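Local coordinates for protein tyrosine--tRNA ligase (Archaeoglobus fulgidus, PDB 2CYB) that probably catalyses the two-step attachment of tyrosine to tRNA(Tyr), first activating tyrosine with ATP and then transferring it to the acceptor end, at residues A87-A90 with D91-K95; D150-V153 with S154-I157; P229-V232 with E233-I236. All coordinates share one frame; numbering follows the deposited sequence.

Interaction 1: residues A87-A90 with D91-K95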
ATOM      1  N   ALA A  87      -3.495   8.450 -19.058  1.00 33.84           N
ATOM      2  CA  ALA A  87      -4.848   8.832 -19.447  1.00 36.95           C
ATOM      3  C   ALA A  87      -4.988   8.794 -20.970  1.00 34.74           C
ATOM      4  O   ALA A  87      -6.010   8.346 -21.496  1.00 36.05           O
ATOM      5  CB  ALA A  87      -5.170  10.227 -18.925  1.00 41.67           C
ATOM      6  N   GLU A  88      -3.956   9.267 -21.663  1.00 35.89           N
ATOM      7  CA  GLU A  88      -3.938   9.300 -23.122  1.00 43.86           C
ATOM      8  C   GLU A  88      -3.877   7.902 -23.726  1.00 40.62           C
ATOM      9  O   GLU A  88      -4.568   7.613 -24.696  1.00 37.97           O
ATOM     10  CB  GLU A  88      -2.748  10.125 -23.624  1.00 40.62           C
ATOM     11  CG  GLU A  88      -2.984  11.629 -23.637  1.00 65.19           C
ATOM     12  CD  GLU A  88      -3.965  12.062 -24.719  1.00 71.81           C
ATOM     13  OE1 GLU A  88      -5.134  11.617 -24.691  1.00 78.45           O
ATOM     14  OE2 GLU A  88      -3.564  12.851 -25.600  1.00 79.08           O
ATOM     15  N   VAL A  89      -3.043   7.038 -23.158  1.00 36.39           N
ATOM     16  CA  VAL A  89      -2.936   5.677 -23.663  1.00 36.09           C
ATOM     17  C   VAL A  89      -4.251   4.942 -23.424  1.00 33.86           C
ATOM     18  O   VAL A  89      -4.670   4.110 -24.231  1.00 39.24           O
ATOM     19  CB  VAL A  89      -1.796   4.902 -22.964  1.00 37.86           C
ATOM     20  CG1 VAL A  89      -1.742   3.478 -23.486  1.00 36.80           C
ATOM     21  CG2 VAL A  89      -0.469   5.600 -23.204  1.00 44.18           C
ATOM     22  N   ALA A  90      -4.903   5.249 -22.309  1.00 32.16           N
ATOM     23  CA  ALA A  90      -6.170   4.613 -21.970  1.00 31.98           C
ATOM     24  C   ALA A  90      -7.237   4.888 -23.031  1.00 36.59           C
ATOM     25  O   ALA A  90      -7.988   3.989 -23.414  1.00 32.75           O
ATOM     26  CB  ALA A  90      -6.650   5.095 -20.608  1.00 29.53           C
ATOM     27  N   ASP A  91      -7.305   6.127 -23.504  1.00 39.30           N
ATOM     28  CA  ASP A  91      -8.291   6.487 -24.525  1.00 44.24           C
ATOM     29  C   ASP A  91      -7.961   5.765 -25.824  1.00 37.44           C
ATOM     30  O   ASP A  91      -8.849   5.261 -26.509  1.00 37.30           O
ATOM     31  CB  ASP A  91      -8.298   7.996 -24.767  1.00 50.03           C
ATOM     32  CG  ASP A  91      -8.754   8.775 -23.555  1.00 63.76           C
ATOM     33  OD1 ASP A  91      -9.842   8.462 -23.025  1.00 67.07           O
ATOM     34  OD2 ASP A  91      -8.026   9.701 -23.137  1.00 72.86           O
ATOM     35  N   TYR A  92      -6.675   5.722 -26.152  1.00 36.71           N
ATOM     36  CA  TYR A  92      -6.221   5.043 -27.353  1.00 35.58           C
ATOM     37  C   TYR A  92      -6.578   3.567 -27.276  1.00 39.33           C
ATOM     38  O   TYR A  92      -7.059   2.985 -28.249  1.00 39.06           O
ATOM     39  CB  TYR A  92      -4.709   5.191 -27.506  1.00 41.64           C
ATOM     40  CG  TYR A  92      -4.131   4.276 -28.557  1.00 42.74           C
ATOM     41  CD1 TYR A  92      -4.550   4.356 -29.886  1.00 50.48           C
ATOM     42  CD2 TYR A  92      -3.186   3.309 -28.219  1.00 45.84           C
ATOM     43  CE1 TYR A  92      -4.043   3.492 -30.852  1.00 47.46           C
ATOM     44  CE2 TYR A  92      -2.671   2.439 -29.176  1.00 43.54           C
ATOM     45  CZ  TYR A  92      -3.105   2.536 -30.489  1.00 48.10           C
ATOM     46  OH  TYR A  92      -2.602   1.677 -31.436  1.00 51.72           O
ATOM     47  N   ASN A  93      -6.330   2.961 -26.120  1.00 33.60           N
ATOM     48  CA  ASN A  93      -6.637   1.548 -25.923  1.00 34.19           C
ATOM     49  C   ASN A  93      -8.118   1.244 -26.107  1.00 32.97           C
ATOM     50  O   ASN A  93      -8.474   0.217 -26.681  1.00 34.51           O
ATOM     51  CB  ASN A  93      -6.198   1.089 -24.527  1.00 32.83           C
ATOM     52  CG  ASN A  93      -4.698   0.877 -24.421  1.00 43.30           C
ATOM     53  OD1 ASN A  93      -4.209   0.388 -23.402  1.00 38.30           O
ATOM     54  ND2 ASN A  93      -3.961   1.241 -25.469  1.00 37.97           N
ATOM     55  N   LYS A  94      -8.988   2.124 -25.612  1.00 34.84           N
ATOM     56  CA  LYS A  94     -10.421   1.902 -25.757  1.00 36.66           C
ATOM     57  C   LYS A  94     -10.783   1.841 -27.236  1.00 35.82           C
ATOM     58  O   LYS A  94     -11.568   0.992 -27.655  1.00 35.16           O
ATOM     59  CB  LYS A  94     -11.214   3.012 -25.061  1.00 41.58           C
ATOM     60  CG  LYS A  94     -12.730   2.809 -25.053  1.00 47.90           C
ATOM     61  CD  LYS A  94     -13.349   3.574 -23.884  1.00 54.71           C
ATOM     62  CE  LYS A  94     -14.261   4.712 -24.317  1.00 62.45           C
ATOM     63  NZ  LYS A  94     -15.615   4.236 -24.704  1.00 66.71           N
ATOM     64  N   LYS A  95     -10.195   2.736 -28.024  1.00 38.25           N
ATOM     65  CA  LYS A  95     -10.455   2.768 -29.462  1.00 43.69           C
ATOM     66  C   LYS A  95     -10.049   1.454 -30.120  1.00 43.94           C
ATOM     67  O   LYS A  95     -10.786   0.901 -30.941  1.00 41.65           O
ATOM     68  CB  LYS A  95      -9.683   3.914 -30.117  1.00 38.69           C
ATOM     69  CG  LYS A  95     -10.116   5.294 -29.668  1.00 52.97           C
ATOM     70  CD  LYS A  95      -9.340   6.367 -30.411  1.00 53.07           C
ATOM     71  CE  LYS A  95      -9.828   7.756 -30.043  1.00 57.61           C
ATOM     72  NZ  LYS A  95      -9.119   8.813 -30.821  1.00 61.83           N
TER

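Interaction 2: residues D150-V153 with S154-I157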
ATOM      1  N   ASP A 150      13.413  -5.899  -5.455  1.00 42.89           N
ATOM      2  CA  ASP A 150      13.347  -4.546  -4.899  1.00 41.80           C
ATOM      3  C   ASP A 150      12.185  -3.721  -5.471  1.00 32.85           C
ATOM      4  O   ASP A 150      12.382  -2.666  -6.065  1.00 33.23           O
ATOM      5  CB  ASP A 150      14.675  -3.834  -5.154  1.00 52.23           C
ATOM      6  CG  ASP A 150      15.854  -4.583  -4.559  1.00 67.79           C
ATOM      7  OD1 ASP A 150      17.010  -4.196  -4.832  1.00 82.55           O
ATOM      8  OD2 ASP A 150      15.622  -5.562  -3.814  1.00 72.05           O
ATOM      9  N   PRO A 151      10.948  -4.198  -5.287  1.00 29.56           N
ATOM     10  CA  PRO A 151       9.782  -3.475  -5.802  1.00 25.59           C
ATOM     11  C   PRO A 151       9.426  -2.234  -4.984  1.00 23.26           C
ATOM     12  O   PRO A 151       9.981  -1.999  -3.901  1.00 25.62           O
ATOM     13  CB  PRO A 151       8.686  -4.525  -5.728  1.00 30.51           C
ATOM     14  CG  PRO A 151       9.037  -5.242  -4.462  1.00 31.05           C
ATOM     15  CD  PRO A 151      10.536  -5.429  -4.589  1.00 29.06           C
ATOM     16  N   MET A 152       8.493  -1.443  -5.511  1.00 25.97           N
ATOM     17  CA  MET A 152       8.022  -0.246  -4.817  1.00 27.87           C
ATOM     18  C   MET A 152       6.812  -0.674  -3.989  1.00 22.26           C
ATOM     19  O   MET A 152       6.200  -1.709  -4.275  1.00 21.66           O
ATOM     20  CB  MET A 152       7.587   0.820  -5.833  1.00 23.84           C
ATOM     21  CG  MET A 152       8.602   1.095  -6.925  1.00 31.67           C
ATOM     22  SD  MET A 152      10.201   1.520  -6.197  1.00 38.30           S
ATOM     23  CE  MET A 152       9.858   2.985  -5.515  1.00 24.71           C
ATOM     24  N   VAL A 153       6.459   0.100  -2.963  1.00 22.10           N
ATOM     25  CA  VAL A 153       5.291  -0.259  -2.167  1.00 22.95           C
ATOM     26  C   VAL A 153       4.055  -0.284  -3.071  1.00 25.04           C
ATOM     27  O   VAL A 153       3.130  -1.077  -2.857  1.00 25.54           O
ATOM     28  CB  VAL A 153       5.049   0.735  -0.989  1.00 18.49           C
ATOM     29  CG1 VAL A 153       3.772   0.337  -0.220  1.00 20.98           C
ATOM     30  CG2 VAL A 153       6.254   0.735  -0.041  1.00 23.41           C
ATOM     31  N   SER A 154       4.047   0.568  -4.091  1.00 21.77           N
ATOM     32  CA  SER A 154       2.902   0.624  -4.995  1.00 23.42           C
ATOM     33  C   SER A 154       2.618  -0.734  -5.638  1.00 28.47           C
ATOM     34  O   SER A 154       1.479  -1.057  -5.921  1.00 23.72           O
ATOM     35  CB  SER A 154       3.125   1.673  -6.088  1.00 23.77           C
ATOM     36  OG  SER A 154       4.281   1.374  -6.860  1.00 24.12           O
ATOM     37  N   GLN A 155       3.651  -1.543  -5.845  1.00 23.75           N
ATOM     38  CA  GLN A 155       3.439  -2.836  -6.477  1.00 22.90           C
ATOM     39  C   GLN A 155       2.885  -3.877  -5.502  1.00 22.64           C
ATOM     40  O   GLN A 155       2.410  -4.935  -5.912  1.00 25.53           O
ATOM     41  CB  GLN A 155       4.744  -3.275  -7.164  1.00 26.10           C
ATOM     42  CG  GLN A 155       5.045  -2.384  -8.384  1.00 31.05           C
ATOM     43  CD  GLN A 155       6.523  -2.263  -8.736  1.00 30.75           C
ATOM     44  OE1 GLN A 155       7.387  -2.233  -7.862  1.00 31.03           O
ATOM     45  NE2 GLN A 155       6.813  -2.158 -10.028  1.00 32.04           N
ATOM     46  N   MET A 156       2.896  -3.554  -4.211  1.00 23.63           N
ATOM     47  CA  MET A 156       2.360  -4.464  -3.201  1.00 27.91           C
ATOM     48  C   MET A 156       0.890  -4.138  -2.933  1.00 29.72           C
ATOM     49  O   MET A 156       0.147  -4.964  -2.403  1.00 26.29           O
ATOM     50  CB  MET A 156       3.173  -4.364  -1.905  1.00 27.27           C
ATOM     51  CG  MET A 156       4.654  -4.666  -2.090  1.00 27.78           C
ATOM     52  SD  MET A 156       4.963  -6.378  -2.630  1.00 32.00           S
ATOM     53  CE  MET A 156       5.164  -6.152  -4.419  1.00 32.20           C
ATOM     54  N   ILE A 157       0.480  -2.921  -3.289  1.00 27.39           N
ATOM     55  CA  ILE A 157      -0.910  -2.491  -3.131  1.00 28.78           C
ATOM     56  C   ILE A 157      -1.694  -2.996  -4.354  1.00 29.55           C
ATOM     57  O   ILE A 157      -2.857  -3.380  -4.249  1.00 27.14           O
ATOM     58  CB  ILE A 157      -1.012  -0.949  -3.092  1.00 25.46           C
ATOM     59  CG1 ILE A 157      -0.344  -0.412  -1.825  1.00 31.65           C
ATOM     60  CG2 ILE A 157      -2.473  -0.513  -3.163  1.00 32.54           C
ATOM     61  CD1 ILE A 157      -0.177   1.098  -1.834  1.00 25.07           C
TER

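Interaction 3: residues P229-V232 with E233-I236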
ATOM      1  N   PRO A 229       1.446  -4.278 -42.813  1.00 39.33           N
ATOM      2  CA  PRO A 229       1.458  -5.582 -43.482  1.00 43.94           C
ATOM      3  C   PRO A 229       2.859  -6.101 -43.784  1.00 42.11           C
ATOM      4  O   PRO A 229       3.152  -7.274 -43.574  1.00 38.16           O
ATOM      5  CB  PRO A 229       0.636  -5.323 -44.740  1.00 36.58           C
ATOM      6  CG  PRO A 229      -0.392  -4.366 -44.248  1.00 39.14           C
ATOM      7  CD  PRO A 229       0.434  -3.393 -43.418  1.00 43.73           C
ATOM      8  N   GLU A 230       3.724  -5.220 -44.272  1.00 41.22           N
ATOM      9  CA  GLU A 230       5.096  -5.596 -44.594  1.00 45.75           C
ATOM     10  C   GLU A 230       5.858  -6.060 -43.359  1.00 37.00           C
ATOM     11  O   GLU A 230       6.595  -7.044 -43.409  1.00 37.44           O
ATOM     12  CB  GLU A 230       5.836  -4.412 -45.225  1.00 53.24           C
ATOM     13  CG  GLU A 230       5.645  -4.266 -46.725  1.00 65.67           C
ATOM     14  CD  GLU A 230       6.541  -5.202 -47.521  1.00 75.49           C
ATOM     15  OE1 GLU A 230       6.390  -6.437 -47.387  1.00 83.61           O
ATOM     16  OE2 GLU A 230       7.400  -4.699 -48.278  1.00 70.04           O
ATOM     17  N   GLU A 231       5.683  -5.338 -42.256  1.00 36.74           N
ATOM     18  CA  GLU A 231       6.362  -5.671 -41.009  1.00 40.08           C
ATOM     19  C   GLU A 231       5.824  -6.987 -40.453  1.00 35.03           C
ATOM     20  O   GLU A 231       6.587  -7.813 -39.950  1.00 39.24           O
ATOM     21  CB  GLU A 231       6.182  -4.541 -39.987  1.00 40.78           C
ATOM     22  CG  GLU A 231       6.901  -4.773 -38.658  1.00 42.64           C
ATOM     23  CD  GLU A 231       8.419  -4.801 -38.785  1.00 50.15           C
ATOM     24  OE1 GLU A 231       9.092  -5.102 -37.773  1.00 48.08           O
ATOM     25  OE2 GLU A 231       8.943  -4.525 -39.884  1.00 50.04           O
ATOM     26  N   VAL A 232       4.512  -7.183 -40.537  1.00 29.93           N
ATOM     27  CA  VAL A 232       3.919  -8.437 -40.067  1.00 34.98           C
ATOM     28  C   VAL A 232       4.544  -9.599 -40.836  1.00 34.57           C
ATOM     29  O   VAL A 232       4.922 -10.616 -40.259  1.00 35.37           O
ATOM     30  CB  VAL A 232       2.395  -8.469 -40.296  1.00 34.64           C
ATOM     31  CG1 VAL A 232       1.851  -9.859 -40.008  1.00 34.29           C
ATOM     32  CG2 VAL A 232       1.712  -7.438 -39.406  1.00 36.88           C
ATOM     33  N   GLU A 233       4.657  -9.437 -42.149  1.00 40.40           N
ATOM     34  CA  GLU A 233       5.234 -10.477 -42.987  1.00 37.98           C
ATOM     35  C   GLU A 233       6.665 -10.783 -42.593  1.00 33.75           C
ATOM     36  O   GLU A 233       7.049 -11.947 -42.488  1.00 33.28           O
ATOM     37  CB  GLU A 233       5.168 -10.062 -44.456  1.00 37.75           C
ATOM     38  CG  GLU A 233       3.779 -10.195 -45.063  1.00 42.20           C
ATOM     39  CD  GLU A 233       3.682  -9.553 -46.434  1.00 51.42           C
ATOM     40  OE1 GLU A 233       4.715  -9.496 -47.135  1.00 58.95           O
ATOM     41  OE2 GLU A 233       2.573  -9.117 -46.813  1.00 50.62           O
ATOM     42  N   ARG A 234       7.453  -9.735 -42.363  1.00 38.57           N
ATOM     43  CA  ARG A 234       8.849  -9.904 -41.969  1.00 37.68           C
ATOM     44  C   ARG A 234       9.007 -10.656 -40.645  1.00 33.63           C
ATOM     45  O   ARG A 234       9.815 -11.578 -40.541  1.00 38.07           O
ATOM     46  CB  ARG A 234       9.535  -8.535 -41.861  1.00 44.92           C
ATOM     47  CG  ARG A 234      10.899  -8.603 -41.206  1.00 54.17           C
ATOM     48  CD  ARG A 234      11.491  -7.227 -40.963  1.00 67.41           C
ATOM     49  NE  ARG A 234      12.544  -7.289 -39.954  1.00 71.68           N
ATOM     50  CZ  ARG A 234      12.323  -7.491 -38.658  1.00 73.56           C
ATOM     51  NH1 ARG A 234      13.340  -7.541 -37.807  1.00 74.82           N
ATOM     52  NH2 ARG A 234      11.082  -7.625 -38.210  1.00 70.19           N
ATOM     53  N   LYS A 235       8.245 -10.254 -39.631  1.00 34.70           N
ATOM     54  CA  LYS A 235       8.316 -10.897 -38.317  1.00 35.97           C
ATOM     55  C   LYS A 235       7.913 -12.369 -38.368  1.00 31.40           C
ATOM     56  O   LYS A 235       8.551 -13.211 -37.735  1.00 33.63           O
ATOM     57  CB  LYS A 235       7.427 -10.152 -37.313  1.00 33.93           C
ATOM     58  CG  LYS A 235       7.938  -8.762 -36.943  1.00 37.31           C
ATOM     59  CD  LYS A 235       7.020  -8.099 -35.914  1.00 39.64           C
ATOM     60  CE  LYS A 235       7.572  -6.762 -35.437  1.00 42.15           C
ATOM     61  NZ  LYS A 235       6.677  -6.129 -34.420  1.00 41.23           N
ATOM     62  N   ILE A 236       6.856 -12.675 -39.117  1.00 37.35           N
ATOM     63  CA  ILE A 236       6.405 -14.059 -39.244  1.00 37.98           C
ATOM     64  C   ILE A 236       7.456 -14.860 -40.009  1.00 39.84           C
ATOM     65  O   ILE A 236       7.817 -15.968 -39.612  1.00 40.60           O
ATOM     66  CB  ILE A 236       5.040 -14.148 -39.983  1.00 40.07           C
ATOM     67  CG1 ILE A 236       3.934 -13.541 -39.116  1.00 39.30           C
ATOM     68  CG2 ILE A 236       4.693 -15.603 -40.291  1.00 34.35           C
ATOM     69  CD1 ILE A 236       3.730 -14.252 -37.792  1.00 48.83           C
TER

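Interaction 1: residues A87-A90 with D91-K95
Asn93 holds CG beside its own backbone N (chi1 -77°), and Val89 holds CG1 anti to its backbone N (chi1 178°). These torsions bring the amide alongside the valine one turn earlier on helix 83-99. Both side chains point the same way, and Val89 CG1 rests 3.7 Å from Asn93 ND2. Beneath them Asn93 N donates to Val89 O at 2.8 Å. The ND2 of Asn93 is also near that carbonyl, but the angle is poor for a bond. Its hydrogen-bond partner is Ser42 O in the 'HIGH' region, and Pro41 packs on Val89, Ala90 and Asn93. Further regular helical bonds run from Asp91 N to Ala87 O, from Tyr92 N to Glu88 O and from Lys94 N to Ala90 O. The CB of Tyr92 lies 3.4 Å from Val89 O, while its ring leads away. Lys94 also turns its end away and forms a salt bridge with Glu104.

The exposed side of the turn is acidic. Asp91 folds its carboxylate back over the previous turn, placing OD2 only 2.9 Å from Ala87 O. Both atoms are acceptors. Glu88 bends at chi2 and brings OE1 to 3.8 Å from Asp91 OD2, with the two carboxylate planes 73° apart. A second carboxylate and a carbonyl oxygen thus lie close to that of Asp91, which may raise its proton affinity. On the Asn93 side the polar end is satisfied, and its ND2 bond ties this helix to the 'HIGH' loop.

Interaction 2: residues D150-V153 with S154-I157
Val153, Gln155 and Met152 bury the most surface where the chain enters helix 154-168. Val153 contributes mainly through its backbone. Its carbonyl oxygen accepts two N-H groups. Met156 N donates to Val153 O at 2.8 Å, from above the carbonyl plane. Ile157 N, 3.3 Å from Val153 O, lies nearly along the C=O axis. One oxygen therefore serves both an i+3 and an i+4 donor in the first turn. The isopropyl group adds a looser contact, Val153 CG1 to Ile157 CD1 at 4.3 Å.

Gln155 reaches back towards the loop. Its CG lies beside the backbone N (chi1 -69°), and beyond CG the chain is extended. This carries Gln155 OE1 to 2.7 Å from Met152 N, in a nearly straight bond of 174°. A side chain that bonds back to the backbone N-H three residues earlier resembles one half of a capping box, a motif of helix starts. The same oxygen touches Pro151 CB. Gln155 N in turn donates to Met152 O at 3.0 Å. Residues 152 and 155 are thus joined twice, once through the side-chain amide and once through the backbone, which probably steadies the approach of the loop.

Met152 lays CB against Ser154 OG, 3.5 Å away, before its thioether turns off. That hydroxyl is hydrogen-bonded to Leu77 O. On another side Met156 curls so that its CE meets Pro151 CG at 4.0 Å.

The whole turn is buried in the homodimer. Ala129 and Ala137 of the second subunit pack on it, and Pro151, Val153 and Ser154 make backbone hydrogen bonds to that subunit. Within the chain, helix 134-140 covers Pro151 and Met156, and helix 154-168 runs on towards strand 173-177 of the Rossmann-fold sheet.

Interaction 3: residues P229-V232 with E233-I236
Glu231 and Arg234 pair one turn apart on helix 229-237, a short alpha-helix that begins with Pro229. Four regular i to i+4 backbone bonds build it here. Glu233 N, Arg234 N, Lys235 N and Ile236 N donate to the carbonyls of Pro229, Glu230, Glu231 and Val232.

The opposite charges centre on Glu231. Its CG is anti to the backbone N (chi1 -178°), and a bend at chi2 swings the carboxylate forward along the helix. Glu231 OE1 forms a salt bridge with Arg234 NH2 at 3.2 Å. The carboxylate and guanidinium planes are only 9° apart, yet the oxygen stands well out of the guanidinium plane. No N-H points at it, so the attraction is between charges. Lys235 crosses the same glutamate, but its NZ is 4.3 Å from Glu231 OE1, beyond a salt bridge. That ammonium is instead held by Asp227, through a salt bridge, and by Tyr222 O.

Like charges also meet. Glu230 OE1 comes within 3.5 Å of Glu233 OE1, with the carboxylates turned 64° to each other. Both lie in the first turns, where the helix dipole would probably ease the repulsion.

The apolar side faces the protein. Val232 CG1 and Ile236 CG1 are 4.3 Å apart. Helix 297-319 touches both residues, and helix 250-263 packs on Ile236.

The extended Lys235 chain also packs closely on the acid. Lys235 CE, next to the ammonium, lies 3.2 Å from Glu231 OE1.

How the interactions relate
The three contacts are local turns along one chain, and none touches another. Interactions 1 and 2 both lie near the bound tyrosine, without lining its pocket. The side chain of Asn93 is about 10 Å from the ligand and that of Gln155 about 11 Å. Interaction 2 also starts the helix that carries Tyr158, Gln162 and Asp165. The centres of these two contacts are about 25 Å apart. Interaction 3 lies elsewhere, its centre about 25 Å from that of interaction 1 and about 38 Å from that of interaction 2. Its Lys235 side chain is about 11 Å from that of Ser217, a predicted ATP-binding residue of the 'KMSKS' region. The second subunit touches only interaction 2.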